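Local coordinates for putative transcriptional regulator protein (Vibrio parahaemolyticus, PDB 3ER6) that probably acts as a DNA-binding transcription regulator of the AraC type, this chain being its DJ-1/PfpI-like domain without the helix-turn-helix part, at residues V112-A124 with A132-L145. The protein carries 1 engineered substitution. Sequence-based numbering, arbitrary orientation. Where two conformers were deposited one is given.
Sequences VAIDTGIFVVAKA and AVMHSYFAHLFGEL
One face of the Phe119 ring takes the edge of Phe142 in a T-shaped stack, with CD1 of Phe142 over the ring centre and the planes at 83°. Round the rim of Phe119, close to its plane, lie Phe138 O, Leu145 CD1 and the sulfur of Met134, a Met-aromatic contact made at the edge. Met134 SD also stands over the centre of the His135 ring, 3.7 Å above its plane, so one thioether bridges two rings. Bends at chi2 and chi3 fold the chain back, and Met134 CE lies 3.5 Å from Phe119 CE1 and also packs on Ile118 CB. At the edge of His135, NE2 donates to Asp115 OD1 (2.8 Å, 165° at the hydrogen), the acceptor almost in the ring plane although the carboxylate is turned well out of it. Asp115 OD2 is hydrogen-bonded to Ser82 OG. Phe119 is a knob in the hole formed by Phe138, Leu141, Phe142 and Leu145. Thr116 CG2 reaches Phe138 CD2 at 3.4 Å, while Thr116 OG1 is hydrogen-bonded to Ile83 N, Gly84 O and Ser82 OG. Helices 117-124 and 136-145 run nearly parallel (14°), their axes approaching to 11.4 Å. In this DJ-1/PfpI-like alpha/beta domain, the tight strand-turn-helix from strand 110-114, with Asp115 at positive phi, resembles the superfamily's nucleophile elbow; helix 95-106 packs against Val120, and Pro86 of helix 86-89 touches Phe119 and Phe138.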
# COMPACT_ATOMS: atom_id res chain seq x y z
N VAL A 112 -0.91 0.91 16.59
CA VAL A 112 -1.50 1.56 15.41
C VAL A 112 -2.27 0.46 14.69
O VAL A 112 -1.67 -0.54 14.27
CB VAL A 112 -0.40 2.11 14.43
CG1 VAL A 112 -1.10 2.78 13.23
CG2 VAL A 112 0.59 3.11 15.14
N ALA A 113 -3.58 0.62 14.55
CA ALA A 113 -4.41 -0.42 13.98
C ALA A 113 -5.03 0.17 12.73
O ALA A 113 -5.61 1.27 12.80
CB ALA A 113 -5.54 -0.85 14.97
N ILE A 114 -4.90 -0.54 11.60
CA ILE A 114 -5.34 -0.06 10.30
C ILE A 114 -6.33 -1.03 9.68
O ILE A 114 -6.14 -2.26 9.83
CB ILE A 114 -4.06 0.21 9.35
CG1 ILE A 114 -3.29 -1.07 9.05
CG2 ILE A 114 -3.06 1.18 10.07
CD1 ILE A 114 -2.10 -0.85 8.06
N ASP A 115 -7.39 -0.51 9.02
CA ASP A 115 -8.33 -1.35 8.34
C ASP A 115 -8.94 -2.25 9.44
O ASP A 115 -9.10 -1.81 10.59
CB ASP A 115 -7.66 -2.16 7.22
CG ASP A 115 -8.69 -2.83 6.23
OD1 ASP A 115 -9.92 -2.61 6.30
OD2 ASP A 115 -8.24 -3.59 5.37
N THR A 116 -9.26 -3.49 9.10
CA THR A 116 -9.88 -4.42 10.10
C THR A 116 -8.96 -4.83 11.30
O THR A 116 -9.40 -5.45 12.25
CB THR A 116 -10.53 -5.65 9.45
OG1 THR A 116 -9.58 -6.39 8.69
CG2 THR A 116 -11.68 -5.22 8.53
N GLY A 117 -7.68 -4.47 11.24
CA GLY A 117 -6.82 -4.48 12.47
C GLY A 117 -7.53 -3.76 13.61
O GLY A 117 -7.27 -4.05 14.82
N ILE A 118 -8.42 -2.83 13.27
CA ILE A 118 -9.21 -2.15 14.33
C ILE A 118 -10.07 -3.16 15.16
O ILE A 118 -10.21 -2.99 16.39
CB ILE A 118 -10.04 -0.93 13.80
CG1 ILE A 118 -9.08 0.16 13.30
CG2 ILE A 118 -11.00 -0.36 14.94
CD1 ILE A 118 -9.69 1.12 12.32
N PHE A 119 -10.57 -4.21 14.51
CA PHE A 119 -11.37 -5.22 15.19
C PHE A 119 -10.48 -5.93 16.24
O PHE A 119 -10.98 -6.36 17.29
CB PHE A 119 -11.92 -6.27 14.20
CG PHE A 119 -13.11 -5.81 13.41
CD1 PHE A 119 -12.99 -4.80 12.45
CD2 PHE A 119 -14.37 -6.41 13.61
CE1 PHE A 119 -14.10 -4.39 11.72
CE2 PHE A 119 -15.48 -5.98 12.89
CZ PHE A 119 -15.33 -4.98 11.93
N VAL A 120 -9.19 -6.11 15.93
CA VAL A 120 -8.24 -6.72 16.88
C VAL A 120 -8.06 -5.86 18.15
O VAL A 120 -8.17 -6.35 19.30
CB VAL A 120 -6.85 -6.97 16.23
CG1 VAL A 120 -5.90 -7.65 17.23
CG2 VAL A 120 -6.99 -7.84 14.95
N VAL A 121 -7.82 -4.56 17.96
CA VAL A 121 -7.67 -3.70 19.16
C VAL A 121 -9.05 -3.60 19.93
O VAL A 121 -9.05 -3.54 21.16
CB VAL A 121 -7.09 -2.29 18.84
CG1 VAL A 121 -5.72 -2.42 18.22
CG2 VAL A 121 -8.00 -1.54 17.93
N ALA A 122 -10.18 -3.60 19.21
CA ALA A 122 -11.50 -3.63 19.89
C ALA A 122 -11.62 -4.85 20.78
O ALA A 122 -11.86 -4.71 21.99
CB ALA A 122 -12.68 -3.56 18.89
N LYS A 123 -11.43 -6.02 20.19
CA LYS A 123 -11.46 -7.28 20.92
C LYS A 123 -10.51 -7.30 22.12
O LYS A 123 -10.86 -7.78 23.18
CB LYS A 123 -11.12 -8.45 19.99
CG LYS A 123 -11.26 -9.79 20.68
CD LYS A 123 -11.20 -10.90 19.65
CE LYS A 123 -11.41 -12.25 20.26
NZ LYS A 123 -12.40 -12.14 21.40
N ALA A 124 -9.32 -6.75 21.97
CA ALA A 124 -8.34 -6.77 23.01
C ALA A 124 -8.63 -5.73 24.12
O ALA A 124 -7.94 -5.74 25.08
CB ALA A 124 -6.95 -6.56 22.44
N ALA A 132 -14.46 4.26 18.43
CA ALA A 132 -13.60 3.78 17.33
C ALA A 132 -14.07 4.36 16.04
O ALA A 132 -15.06 5.09 15.99
CB ALA A 132 -13.66 2.24 17.24
N VAL A 133 -13.39 3.96 14.98
CA VAL A 133 -13.78 4.32 13.61
C VAL A 133 -13.80 3.05 12.74
O VAL A 133 -13.04 2.13 12.97
CB VAL A 133 -12.77 5.37 13.03
CG1 VAL A 133 -12.84 6.68 13.83
CG2 VAL A 133 -11.30 4.80 13.02
N MET A 134 -14.67 2.98 11.73
CA MET A 134 -14.53 1.88 10.78
C MET A 134 -15.05 2.38 9.46
O MET A 134 -15.92 3.29 9.47
CB MET A 134 -15.27 0.62 11.25
CG MET A 134 -15.20 -0.61 10.31
SD MET A 134 -13.54 -1.14 9.67
CE MET A 134 -12.67 -1.25 11.18
N HIS A 135 -14.56 1.85 8.34
CA HIS A 135 -15.07 2.28 7.05
C HIS A 135 -16.45 1.63 6.80
O HIS A 135 -16.86 0.68 7.52
CB HIS A 135 -14.07 1.98 5.91
CG HIS A 135 -13.52 0.59 5.93
ND1 HIS A 135 -14.31 -0.52 5.75
CD2 HIS A 135 -12.26 0.12 6.17
CE1 HIS A 135 -13.56 -1.61 5.84
NE2 HIS A 135 -12.32 -1.24 6.10
N SER A 136 -17.17 2.11 5.80
CA SER A 136 -18.53 1.67 5.56
C SER A 136 -18.66 0.19 5.23
O SER A 136 -19.67 -0.43 5.53
CB SER A 136 -19.17 2.48 4.41
OG SER A 136 -19.29 3.85 4.80
N TYR A 137 -17.63 -0.38 4.60
CA TYR A 137 -17.76 -1.78 4.21
C TYR A 137 -17.91 -2.69 5.46
O TYR A 137 -18.73 -3.63 5.46
CB TYR A 137 -16.58 -2.24 3.33
CG TYR A 137 -16.88 -3.60 2.76
CD1 TYR A 137 -17.90 -3.77 1.85
CD2 TYR A 137 -16.20 -4.73 3.19
CE1 TYR A 137 -18.20 -5.00 1.33
CE2 TYR A 137 -16.50 -5.97 2.70
CZ TYR A 137 -17.51 -6.10 1.77
OH TYR A 137 -17.82 -7.33 1.29
N PHE A 138 -17.15 -2.42 6.52
CA PHE A 138 -17.26 -3.26 7.72
C PHE A 138 -17.93 -2.60 8.96
O PHE A 138 -17.91 -3.18 10.05
CB PHE A 138 -15.91 -3.93 8.06
CG PHE A 138 -15.63 -5.17 7.22
CD1 PHE A 138 -16.55 -6.21 7.18
CD2 PHE A 138 -14.46 -5.30 6.49
CE1 PHE A 138 -16.33 -7.34 6.43
CE2 PHE A 138 -14.24 -6.42 5.73
CZ PHE A 138 -15.18 -7.44 5.68
N ALA A 139 -18.54 -1.42 8.80
CA ALA A 139 -19.09 -0.73 9.96
C ALA A 139 -20.26 -1.47 10.62
O ALA A 139 -20.40 -1.50 11.87
CB ALA A 139 -19.52 0.71 9.63
N HIS A 140 -21.12 -2.07 9.79
CA HIS A 140 -22.22 -2.86 10.35
C HIS A 140 -21.72 -4.00 11.25
O HIS A 140 -22.15 -4.17 12.38
CB HIS A 140 -23.11 -3.44 9.25
CG HIS A 140 -24.24 -4.25 9.79
ND1 HIS A 140 -25.36 -3.67 10.36
CD2 HIS A 140 -24.40 -5.59 9.93
CE1 HIS A 140 -26.17 -4.62 10.80
NE2 HIS A 140 -25.61 -5.79 10.55
N LEU A 141 -20.78 -4.79 10.73
CA LEU A 141 -20.23 -5.90 11.49
C LEU A 141 -19.60 -5.42 12.79
O LEU A 141 -19.84 -6.01 13.86
CB LEU A 141 -19.24 -6.71 10.65
CG LEU A 141 -18.58 -7.92 11.33
CD1 LEU A 141 -19.63 -8.98 11.73
CD2 LEU A 141 -17.56 -8.57 10.39
N PHE A 142 -18.80 -4.36 12.71
CA PHE A 142 -18.21 -3.79 13.94
C PHE A 142 -19.33 -3.48 14.95
O PHE A 142 -19.20 -3.75 16.15
CB PHE A 142 -17.47 -2.51 13.64
CG PHE A 142 -16.58 -2.07 14.76
CD1 PHE A 142 -15.26 -2.50 14.81
CD2 PHE A 142 -17.06 -1.23 15.77
CE1 PHE A 142 -14.43 -2.11 15.85
CE2 PHE A 142 -16.23 -0.82 16.81
CZ PHE A 142 -14.89 -1.29 16.83
N GLY A 143 -20.42 -2.91 14.46
CA GLY A 143 -21.59 -2.66 15.33
C GLY A 143 -22.19 -3.92 15.94
O GLY A 143 -22.61 -3.91 17.09
N GLU A 144 -22.25 -5.00 15.18
CA GLU A 144 -22.75 -6.28 15.69
C GLU A 144 -21.84 -6.87 16.76
O GLU A 144 -22.29 -7.30 17.82
CB GLU A 144 -22.94 -7.27 14.55
CG GLU A 144 -23.88 -6.77 13.46
CD GLU A 144 -25.30 -6.43 14.00
OE1 GLU A 144 -26.20 -7.28 13.82
OE2 GLU A 144 -25.53 -5.33 14.57
N LEU A 145 -20.52 -6.81 16.53
CA LEU A 145 -19.57 -7.40 17.48
C LEU A 145 -19.27 -6.57 18.72
O LEU A 145 -18.98 -7.12 19.81
CB LEU A 145 -18.26 -7.82 16.74
CG LEU A 145 -18.51 -8.71 15.51
CD1 LEU A 145 -17.20 -9.00 14.69
CD2 LEU A 145 -19.11 -10.00 15.99